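Local coordinates for protein QdtA (Thermoanaerobacterium thermosaccharolyticum, PDB 4ZU5) that belongs to the WxcM-like branch of the cupin clan, a two-chain beta-sandwich protein that holds thymidine in a pocket, at residues Ser66-Leu71 against Glu77-Leu82; Ile8-Ile13 against Thr21-Lys26; Arg35-Thr40 against Leu56-Ile61. All blocks are in the same frame, centred on the assembly; numbering follows the deposited sequence.

Interaction 1. Residues Ser66-Leu71 against Glu77-Leu82; sequences SVKIRL and EKIIEL
Lys68 lies across Ile79 and extends to Glu81 on the neighbouring arm of a beta hairpin. Its CB is 3.4 Å from Ile79 CD1, a doubtfully short pair, and CG and CD continue over the same methyl. Further out, CE approaches Glu81 OE1, and a bend at the last torsion (chi4 77°) leaves NZ 3.8 Å from Glu81 OE1, a long salt bridge; the stronger partner of NZ is Asp101. Arg70 makes a diagonal, likewise long, salt bridge: Glu77 OE1 lies at the edge of its guanidinium, 3.7 Å from NE, while NH1 pairs with Glu98.

Three hydrogen-bonded antiparallel pairs, Val67 with Leu82, Ile69 with Ile80 and Leu71 with Lys78, hold the backbones, and the N-to-C directions of the strands differ by 156°. Ile69 N to Ile80 O, at 2.8 Å and 170°, is nearly straight. On the face opposite Lys68, Ile69 CG1 touches Leu82 CD1 (3.8 Å) and Leu71 CD1 touches Ile80 CG1 (3.7 Å).

The hairpin lies at one edge of a five-stranded antiparallel sheet: strand 76-82 is outermost within the chain and strand 67-73 pairs with strand 96-100. Leu82, Ile69 and Leu71 pack inward against strands 58-64 and 87-91 of the facing sheet.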
loop_
_atom_site.group_PDB
_atom_site.type_symbol
_atom_site.label_atom_id
_atom_site.label_comp_id
_atom_site.label_asym_id
_atom_site.label_seq_id
_atom_site.Cartn_x
_atom_site.Cartn_y
_atom_site.Cartn_z
ATOM N N SER A 66 9.458 -0.486 -12.072
ATOM C CA SER A 66 10.471 -1.378 -11.568
ATOM C C SER A 66 11.475 -0.642 -10.704
ATOM O O SER A 66 11.681 0.580 -10.843
ATOM C CB SER A 66 11.152 -2.037 -12.782
ATOM O OG SER A 66 12.544 -1.924 -12.606
ATOM N N VAL A 67 12.076 -1.376 -9.750
ATOM C CA VAL A 67 13.038 -0.866 -8.811
ATOM C C VAL A 67 13.887 -2.061 -8.359
ATOM O O VAL A 67 13.406 -3.196 -8.280
ATOM C CB VAL A 67 12.411 -0.174 -7.572
ATOM C CG1 VAL A 67 11.471 -1.137 -6.835
ATOM C CG2 VAL A 67 13.461 0.358 -6.618
ATOM N N LYS A 68 15.139 -1.769 -8.078
ATOM C CA LYS A 68 16.111 -2.761 -7.659
ATOM C C LYS A 68 16.451 -2.613 -6.196
ATOM O O LYS A 68 16.745 -1.513 -5.670
ATOM C CB LYS A 68 17.370 -2.638 -8.557
ATOM C CG LYS A 68 17.196 -3.233 -9.950
ATOM C CD LYS A 68 18.460 -3.055 -10.781
ATOM C CE LYS A 68 18.203 -3.349 -12.238
ATOM N NZ LYS A 68 17.504 -2.195 -12.844
ATOM N N ILE A 69 16.414 -3.751 -5.492
ATOM C CA ILE A 69 16.678 -3.749 -4.082
ATOM C C ILE A 69 17.981 -4.489 -3.877
ATOM O O ILE A 69 18.090 -5.667 -4.239
ATOM C CB ILE A 69 15.631 -4.525 -3.247
ATOM C CG1 ILE A 69 14.206 -4.186 -3.631
ATOM C CG2 ILE A 69 15.910 -4.314 -1.776
ATOM C CD1 ILE A 69 13.904 -2.712 -3.700
ATOM N N ARG A 70 18.956 -3.785 -3.328
ATOM C CA ARG A 70 20.234 -4.411 -2.963
ATOM C C ARG A 70 20.127 -4.838 -1.512
ATOM O O ARG A 70 19.968 -4.010 -0.632
ATOM C CB ARG A 70 21.398 -3.428 -3.166
ATOM C CG ARG A 70 22.750 -3.853 -2.597
ATOM C CD ARG A 70 23.878 -2.818 -2.853
ATOM N NE ARG A 70 24.049 -2.502 -4.271
ATOM C CZ ARG A 70 23.698 -1.361 -4.855
ATOM N NH1 ARG A 70 23.152 -0.363 -4.180
ATOM N NH2 ARG A 70 23.841 -1.234 -6.151
ATOM N N LEU A 71 20.204 -6.147 -1.279
ATOM C CA LEU A 71 20.137 -6.729 0.029
ATOM C C LEU A 71 21.524 -7.219 0.398
ATOM O O LEU A 71 22.201 -7.876 -0.399
ATOM C CB LEU A 71 19.200 -7.940 0.053
ATOM C CG LEU A 71 17.823 -7.634 -0.533
ATOM C CD1 LEU A 71 17.104 -8.914 -0.942
ATOM C CD2 LEU A 71 17.054 -6.874 0.508
ATOM N N GLU A 77 25.646 -10.624 -0.839
ATOM C CA GLU A 77 24.804 -9.591 -1.377
ATOM C C GLU A 77 24.011 -10.094 -2.563
ATOM O O GLU A 77 24.512 -10.896 -3.340
ATOM C CB GLU A 77 25.655 -8.394 -1.751
ATOM C CG GLU A 77 24.949 -7.433 -2.680
ATOM C CD GLU A 77 25.794 -6.217 -3.004
ATOM O OE1 GLU A 77 25.755 -5.816 -4.183
ATOM O OE2 GLU A 77 26.492 -5.712 -2.099
ATOM N N LYS A 78 22.769 -9.639 -2.699
ATOM C CA LYS A 78 21.948 -9.964 -3.857
ATOM C C LYS A 78 21.212 -8.743 -4.262
ATOM O O LYS A 78 20.779 -7.921 -3.453
ATOM C CB LYS A 78 20.808 -10.969 -3.608
ATOM C CG LYS A 78 21.159 -12.241 -2.888
ATOM C CD LYS A 78 22.085 -13.148 -3.678
ATOM C CE LYS A 78 22.729 -14.134 -2.708
ATOM N NZ LYS A 78 23.537 -15.159 -3.409
ATOM N N ILE A 79 20.906 -8.714 -5.528
ATOM C CA ILE A 79 20.080 -7.630 -5.968
ATOM C C ILE A 79 18.826 -8.227 -6.595
ATOM O O ILE A 79 18.866 -9.130 -7.421
ATOM C CB ILE A 79 20.894 -6.542 -6.726
ATOM C CG1 ILE A 79 20.449 -6.422 -8.141
ATOM C CG2 ILE A 79 22.398 -6.613 -6.561
ATOM C CD1 ILE A 79 19.354 -5.387 -8.154
ATOM N N ILE A 80 17.675 -7.804 -6.109
ATOM C CA ILE A 80 16.406 -8.304 -6.574
ATOM C C ILE A 80 15.666 -7.174 -7.272
ATOM O O ILE A 80 15.534 -6.085 -6.690
ATOM C CB ILE A 80 15.534 -8.655 -5.355
ATOM C CG1 ILE A 80 16.276 -9.622 -4.427
ATOM C CG2 ILE A 80 14.213 -9.223 -5.832
ATOM C CD1 ILE A 80 16.328 -11.010 -4.990
ATOM N N GLU A 81 15.183 -7.436 -8.480
ATOM C CA GLU A 81 14.335 -6.486 -9.175
ATOM C C GLU A 81 12.873 -6.775 -8.948
ATOM O O GLU A 81 12.388 -7.882 -9.184
ATOM C CB GLU A 81 14.613 -6.475 -10.674
ATOM C CG GLU A 81 13.869 -5.367 -11.372
ATOM C CD GLU A 81 14.166 -5.320 -12.849
ATOM O OE1 GLU A 81 15.347 -5.323 -13.204
ATOM O OE2 GLU A 81 13.219 -5.273 -13.620
ATOM N N LEU A 82 12.180 -5.764 -8.456
ATOM C CA LEU A 82 10.762 -5.856 -8.226
ATOM C C LEU A 82 10.035 -5.096 -9.308
ATOM O O LEU A 82 10.357 -3.926 -9.550
ATOM C CB LEU A 82 10.397 -5.239 -6.869
ATOM C CG LEU A 82 11.013 -5.900 -5.644
ATOM C CD1 LEU A 82 10.651 -5.165 -4.376
ATOM C CD2 LEU A 82 10.496 -7.344 -5.564
#

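Interaction 2. Residues Ile8-Ile13 against Thr21-Lys26; sequences IKFKDI and TPIEGK
Thr21 sets OG1 beside its backbone N (chi1 -80°), where it meets Lys11 O, and the same rotation sends CG2 anti to that N, to touch Phe10 CB at 3.5 Å with the two side chains crossing at about a right angle. Phe10 in turn has CG anti to its carbonyl carbon (chi1 -59°), which lays one ring face under the CD1 methyl of Ile23.

The OG1 hydroxyl of Thr21 donates to Lys11 O at 2.7 Å. A water at 2.7 Å donates to Thr21 OG1 and also to Asp12 OD1, so the hydroxyl both gives and receives; Asp12 OD1 is also bonded to His19. Another water accepts from Lys11 N at 2.8 Å and donates to Pro22 O, bridging backbones that make no direct hydrogen bond here. Pro22 CD lies 3.5 Å from Lys11 O, coming from another side than the hydroxyl.

The apolar half is a CH-pi contact. Ile23 CD1 stands 3.9 Å from the Phe10 ring centroid, 19° off the normal, and comes closest at CE1 (3.6 Å).

The Pro22 side chain is about 4 Å from a bound thymidine at the nearest atoms. The segment after strand 5-9 runs beside the hairpin of strands 13-15 and 18-24, where Ile13 and Leu20 share backbone bonds. Residues Thr21 to Glu24 pair antiparallel with a strand of the second subunit, whose Tyr38 packs on Phe10, Thr21 and Ile23.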
loop_
_atom_site.group_PDB
_atom_site.type_symbol
_atom_site.label_atom_id
_atom_site.label_comp_id
_atom_site.label_asym_id
_atom_site.label_seq_id
_atom_site.Cartn_x
_atom_site.Cartn_y
_atom_site.Cartn_z
ATOM N N ILE A 8 7.382 -13.437 -1.724
ATOM C CA ILE A 8 6.063 -13.885 -1.393
ATOM C C ILE A 8 5.102 -13.591 -2.538
ATOM O O ILE A 8 5.140 -12.507 -3.115
ATOM C CB ILE A 8 5.564 -13.144 -0.166
ATOM C CG1 ILE A 8 6.277 -13.622 1.090
ATOM C CG2 ILE A 8 4.087 -13.457 0.043
ATOM C CD1 ILE A 8 5.808 -12.724 2.242
ATOM N N LYS A 9 4.277 -14.557 -2.877
ATOM C CA LYS A 9 3.392 -14.403 -4.015
ATOM C C LYS A 9 2.000 -14.160 -3.505
ATOM O O LYS A 9 1.493 -14.855 -2.645
ATOM C CB LYS A 9 3.451 -15.640 -4.945
ATOM C CG LYS A 9 2.529 -15.589 -6.166
ATOM C CD LYS A 9 3.196 -14.727 -7.227
ATOM C CE LYS A 9 2.461 -14.764 -8.547
ATOM N NZ LYS A 9 1.166 -14.097 -8.365
ATOM N N PHE A 10 1.377 -13.121 -4.031
ATOM C CA PHE A 10 0.019 -12.756 -3.698
ATOM C C PHE A 10 -0.930 -13.163 -4.829
ATOM O O PHE A 10 -0.485 -13.448 -5.932
ATOM C CB PHE A 10 -0.028 -11.234 -3.454
ATOM C CG PHE A 10 0.888 -10.777 -2.361
ATOM C CD1 PHE A 10 1.822 -9.777 -2.587
ATOM C CD2 PHE A 10 0.836 -11.350 -1.120
ATOM C CE1 PHE A 10 2.671 -9.344 -1.576
ATOM C CE2 PHE A 10 1.695 -10.957 -0.103
ATOM C CZ PHE A 10 2.615 -9.956 -0.326
ATOM N N LYS A 11 -2.225 -13.193 -4.508
ATOM C CA LYS A 11 -3.294 -13.368 -5.458
ATOM C C LYS A 11 -3.308 -12.143 -6.370
ATOM O O LYS A 11 -3.176 -10.998 -5.917
ATOM C CB LYS A 11 -4.602 -13.460 -4.684
ATOM C CG LYS A 11 -5.740 -14.063 -5.483
ATOM C CD LYS A 11 -6.920 -14.481 -4.599
ATOM C CE LYS A 11 -7.968 -15.210 -5.451
ATOM N NZ LYS A 11 -9.243 -15.545 -4.742
ATOM N N ASP A 12 -3.451 -12.387 -7.673
ATOM C CA ASP A 12 -3.652 -11.343 -8.691
ATOM C C ASP A 12 -4.999 -11.582 -9.367
ATOM O O ASP A 12 -5.107 -12.469 -10.201
ATOM C CB ASP A 12 -2.548 -11.429 -9.738
ATOM C CG ASP A 12 -2.711 -10.399 -10.842
ATOM O OD1 ASP A 12 -3.566 -9.508 -10.711
ATOM O OD2 ASP A 12 -1.969 -10.478 -11.833
ATOM N N ILE A 13 -6.035 -10.867 -8.961
ATOM C CA ILE A 13 -7.344 -10.998 -9.569
ATOM C C ILE A 13 -7.372 -10.162 -10.845
ATOM O O ILE A 13 -7.368 -8.933 -10.802
ATOM C CB ILE A 13 -8.400 -10.567 -8.571
ATOM C CG1 ILE A 13 -8.363 -11.544 -7.392
ATOM C CG2 ILE A 13 -9.776 -10.462 -9.221
ATOM C CD1 ILE A 13 -9.315 -11.180 -6.288
ATOM N N THR A 21 -4.817 -6.904 -6.265
ATOM C CA THR A 21 -4.134 -7.786 -5.328
ATOM C C THR A 21 -4.489 -7.410 -3.892
ATOM O O THR A 21 -4.313 -6.256 -3.521
ATOM C CB THR A 21 -2.617 -7.735 -5.506
ATOM O OG1 THR A 21 -2.229 -8.552 -6.629
ATOM C CG2 THR A 21 -1.960 -8.356 -4.217
ATOM N N PRO A 22 -4.983 -8.379 -3.103
ATOM C CA PRO A 22 -5.341 -8.145 -1.709
ATOM C C PRO A 22 -4.247 -8.719 -0.801
ATOM O O PRO A 22 -3.607 -9.709 -1.175
ATOM C CB PRO A 22 -6.624 -8.983 -1.549
ATOM C CG PRO A 22 -6.367 -10.183 -2.437
ATOM C CD PRO A 22 -5.496 -9.681 -3.582
ATOM N N ILE A 23 -4.025 -8.061 0.326
ATOM C CA ILE A 23 -3.036 -8.539 1.320
ATOM C C ILE A 23 -3.673 -8.333 2.679
ATOM O O ILE A 23 -3.836 -7.191 3.118
ATOM C CB ILE A 23 -1.707 -7.799 1.269
ATOM C CG1 ILE A 23 -1.067 -7.830 -0.121
ATOM C CG2 ILE A 23 -0.710 -8.404 2.264
ATOM C CD1 ILE A 23 0.196 -7.016 -0.256
ATOM N N GLU A 24 -3.992 -9.432 3.358
ATOM C CA GLU A 24 -4.548 -9.395 4.711
ATOM C C GLU A 24 -3.471 -9.773 5.746
ATOM O O GLU A 24 -2.732 -10.702 5.502
ATOM C CB GLU A 24 -5.712 -10.363 4.843
ATOM C CG GLU A 24 -6.887 -10.012 3.929
ATOM C CD GLU A 24 -8.197 -10.612 4.421
ATOM O OE1 GLU A 24 -8.162 -11.747 4.940
ATOM O OE2 GLU A 24 -9.235 -9.907 4.386
ATOM N N GLY A 25 -3.350 -8.989 6.822
ATOM C CA GLY A 25 -2.359 -9.225 7.851
ATOM C C GLY A 25 -2.526 -10.589 8.494
ATOM O O GLY A 25 -3.657 -11.069 8.661
ATOM N N LYS A 26 -1.400 -11.285 8.629
ATOM C CA LYS A 26 -1.330 -12.598 9.233
ATOM C C LYS A 26 -1.797 -13.724 8.320
ATOM O O LYS A 26 -1.607 -14.921 8.639
ATOM C CB LYS A 26 -2.039 -12.650 10.585
ATOM C CG LYS A 26 -1.423 -11.765 11.649
ATOM C CD LYS A 26 -1.799 -12.212 13.061
ATOM C CE LYS A 26 -3.309 -12.152 13.267
ATOM N NZ LYS A 26 -3.708 -12.162 14.698
HETATM O O HOH W 1 -2.956 -12.346 -1.899
HETATM O O HOH W 2 -2.531 -7.419 -9.055
#

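Interaction 3. Residues Arg35-Thr40 against Leu56-Ile61; sequences RVYYIT and LHQVLI
This is a buried side-chain contact within one sheet: Tyr37 and Gln58 bridge over strand 107-112, and Arg35 meets Leu56 of the loop leading into strand 58-64. Because strand 107-112 lies between strands 35-40 and 58-64, the backbones of these two do not pair and the contact buries just 123 Å² between the segments.

Gln58 NE2 donates to Tyr37 OH over 3.3 Å. The N-H...O angle of 141° shows a bent bond, and the hydroxyl lies 29° out of the amide plane. From the tyrosine side, NE2 arrives at the ring edge, near the ring plane, and is 3.9 Å from Tyr37 CE2; ring and amide planes are turned 53° apart. Tyr37 holds CG between its backbone N and carbonyl carbon, a rotation that sends the ring across the intervening strand to the amide. Gln58, extended beyond CG, reaches out to meet it. The stronger partner of the amide is Arg97, whose NH1 donates to Gln58 OE1; together the two bonds would limit rotation of the group.

Two facing antiparallel sheets make up the beta sandwich of the cupin fold, and the aromatic and amide groups lie on the side of this sheet that faces into it. Backbone bonds of Arg35 with Ala112 and Tyr37 with Val110 seat strand 35-40 on strand 107-112; outermost within the chain, it pairs antiparallel on its other edge with a strand of the second subunit.

Nearer the ligand, Arg35 NH1 has Leu56 CD2 at 3.8 Å. The leucine comes obliquely to the guanidinium. NH1 also donates to Glu114 O. Arg35 belongs to the thymidine pocket with Tyr116 and Tyr121, its side chain about 3 Å from the nucleoside at the nearest atoms.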
loop_
_atom_site.group_PDB
_atom_site.type_symbol
_atom_site.label_atom_id
_atom_site.label_comp_id
_atom_site.label_asym_id
_atom_site.label_seq_id
_atom_site.Cartn_x
_atom_site.Cartn_y
_atom_site.Cartn_z
ATOM N N ARG A 35 1.808 -0.349 9.991
ATOM C CA ARG A 35 2.249 0.820 9.261
ATOM C C ARG A 35 2.472 0.520 7.788
ATOM O O ARG A 35 2.922 -0.555 7.476
ATOM C CB ARG A 35 3.584 1.277 9.811
ATOM C CG ARG A 35 4.220 2.340 8.920
ATOM C CD ARG A 35 5.388 3.015 9.614
ATOM N NE ARG A 35 6.203 2.033 10.320
ATOM C CZ ARG A 35 7.517 1.954 10.156
ATOM N NH1 ARG A 35 8.228 1.057 10.856
ATOM N NH2 ARG A 35 8.104 2.848 9.353
ATOM N N VAL A 36 2.146 1.464 6.913
ATOM C CA VAL A 36 2.535 1.359 5.523
ATOM C C VAL A 36 3.202 2.665 5.157
ATOM O O VAL A 36 3.024 3.702 5.811
ATOM C CB VAL A 36 1.411 1.056 4.534
ATOM C CG1 VAL A 36 0.559 -0.161 4.860
ATOM C CG2 VAL A 36 0.548 2.264 4.349
ATOM N N TYR A 37 4.110 2.575 4.199
ATOM C CA TYR A 37 4.587 3.755 3.548
ATOM C C TYR A 37 4.917 3.503 2.121
ATOM O O TYR A 37 5.087 2.368 1.697
ATOM C CB TYR A 37 5.762 4.373 4.308
ATOM C CG TYR A 37 7.013 3.539 4.425
ATOM C CD1 TYR A 37 7.981 3.615 3.474
ATOM C CD2 TYR A 37 7.226 2.684 5.496
ATOM C CE1 TYR A 37 9.145 2.882 3.560
ATOM C CE2 TYR A 37 8.399 1.945 5.603
ATOM C CZ TYR A 37 9.369 2.086 4.635
ATOM O OH TYR A 37 10.519 1.359 4.680
ATOM N N TYR A 38 4.957 4.568 1.333
ATOM C CA TYR A 38 5.242 4.357 -0.073
ATOM C C TYR A 38 6.157 5.454 -0.625
ATOM O O TYR A 38 6.094 6.627 -0.145
ATOM C CB TYR A 38 3.943 4.293 -0.899
ATOM C CG TYR A 38 2.831 5.174 -0.399
ATOM C CD1 TYR A 38 2.676 6.461 -0.889
ATOM C CD2 TYR A 38 1.841 4.681 0.471
ATOM C CE1 TYR A 38 1.664 7.292 -0.440
ATOM C CE2 TYR A 38 0.802 5.505 0.892
ATOM C CZ TYR A 38 0.731 6.819 0.433
ATOM O OH TYR A 38 -0.298 7.679 0.773
ATOM N N ILE A 39 6.943 5.077 -1.643
ATOM C CA ILE A 39 7.963 5.929 -2.233
ATOM C C ILE A 39 7.635 6.146 -3.698
ATOM O O ILE A 39 7.371 5.204 -4.451
ATOM C CB ILE A 39 9.357 5.313 -2.038
ATOM C CG1 ILE A 39 9.674 5.296 -0.543
ATOM C CG2 ILE A 39 10.421 6.115 -2.773
ATOM C CD1 ILE A 39 10.668 4.250 -0.127
ATOM N N THR A 40 7.574 7.415 -4.085
ATOM C CA THR A 40 7.248 7.793 -5.447
ATOM C C THR A 40 8.198 8.934 -5.892
ATOM O O THR A 40 8.931 9.521 -5.099
ATOM C CB THR A 40 5.812 8.341 -5.531
ATOM O OG1 THR A 40 5.711 9.465 -4.631
ATOM C CG2 THR A 40 4.783 7.264 -5.147
ATOM N N LEU A 56 12.045 -5.179 13.306
ATOM C CA LEU A 56 11.022 -4.906 12.326
ATOM C C LEU A 56 10.993 -5.969 11.212
ATOM O O LEU A 56 12.031 -6.409 10.738
ATOM C CB LEU A 56 11.309 -3.537 11.727
ATOM C CG LEU A 56 10.273 -2.999 10.749
ATOM C CD1 LEU A 56 8.946 -2.795 11.476
ATOM C CD2 LEU A 56 10.690 -1.705 10.081
ATOM N N HIS A 57 9.787 -6.285 10.729
ATOM C CA HIS A 57 9.607 -7.191 9.600
ATOM C C HIS A 57 8.842 -6.326 8.611
ATOM O O HIS A 57 8.021 -5.508 9.018
ATOM C CB HIS A 57 8.836 -8.457 10.012
ATOM C CG HIS A 57 9.558 -9.320 11.001
ATOM N ND1 HIS A 57 10.211 -10.488 10.664
ATOM C CD2 HIS A 57 9.667 -9.211 12.345
ATOM C CE1 HIS A 57 10.789 -10.996 11.744
ATOM N NE2 HIS A 57 10.483 -10.226 12.773
ATOM N N GLN A 58 9.196 -6.445 7.335
ATOM C CA GLN A 58 8.651 -5.627 6.278
ATOM C C GLN A 58 8.428 -6.489 5.063
ATOM O O GLN A 58 9.123 -7.501 4.877
ATOM C CB GLN A 58 9.732 -4.619 5.882
ATOM C CG GLN A 58 9.981 -3.556 6.923
ATOM C CD GLN A 58 10.777 -2.396 6.320
ATOM O OE1 GLN A 58 11.644 -2.582 5.474
ATOM N NE2 GLN A 58 10.434 -1.195 6.720
ATOM N N VAL A 59 7.526 -6.035 4.205
ATOM C CA VAL A 59 7.357 -6.556 2.868
ATOM C C VAL A 59 7.368 -5.385 1.919
ATOM O O VAL A 59 6.599 -4.467 2.063
ATOM C CB VAL A 59 6.052 -7.341 2.768
ATOM C CG1 VAL A 59 5.702 -7.732 1.347
ATOM C CG2 VAL A 59 6.162 -8.618 3.615
ATOM N N LEU A 60 8.200 -5.478 0.902
ATOM C CA LEU A 60 8.291 -4.444 -0.118
ATOM C C LEU A 60 7.584 -4.904 -1.383
ATOM O O LEU A 60 7.729 -6.058 -1.819
ATOM C CB LEU A 60 9.766 -4.150 -0.452
ATOM C CG LEU A 60 10.586 -3.242 0.467
ATOM C CD1 LEU A 60 10.536 -3.679 1.931
ATOM C CD2 LEU A 60 12.044 -3.147 0.043
ATOM N N ILE A 61 6.871 -4.004 -2.034
ATOM C CA ILE A 61 6.143 -4.355 -3.274
ATOM C C ILE A 61 6.193 -3.198 -4.251
ATOM O O ILE A 61 5.919 -2.052 -3.881
ATOM C CB ILE A 61 4.628 -4.656 -3.002
ATOM C CG1 ILE A 61 4.464 -5.526 -1.762
ATOM C CG2 ILE A 61 3.935 -5.286 -4.212
ATOM C CD1 ILE A 61 3.203 -5.241 -0.985
#

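Interaction 1 is the most backbone-bound of the three, a partly buried hairpin whose charged face contrasts with an apolar face turned into the sandwich. Interactions 2 and 3 are buried and lack cross-strand backbone bonds: a hydroxyl, two waters and a CH-pi pair carry one, an amide and a pocket arginine the other. Interaction 3 touches both others. Leu60 packs against Leu82 and Ile69 of interaction 1, and Ile61 CD1 meets Ile23 CD1 of interaction 2 at 3.6 Å. Interactions 1 and 2 stay about 8 Å apart at their nearest atoms. Strands 18-24 and 35-40, of interactions 2 and 3, both pair with the second subunit, which does not touch interaction 1.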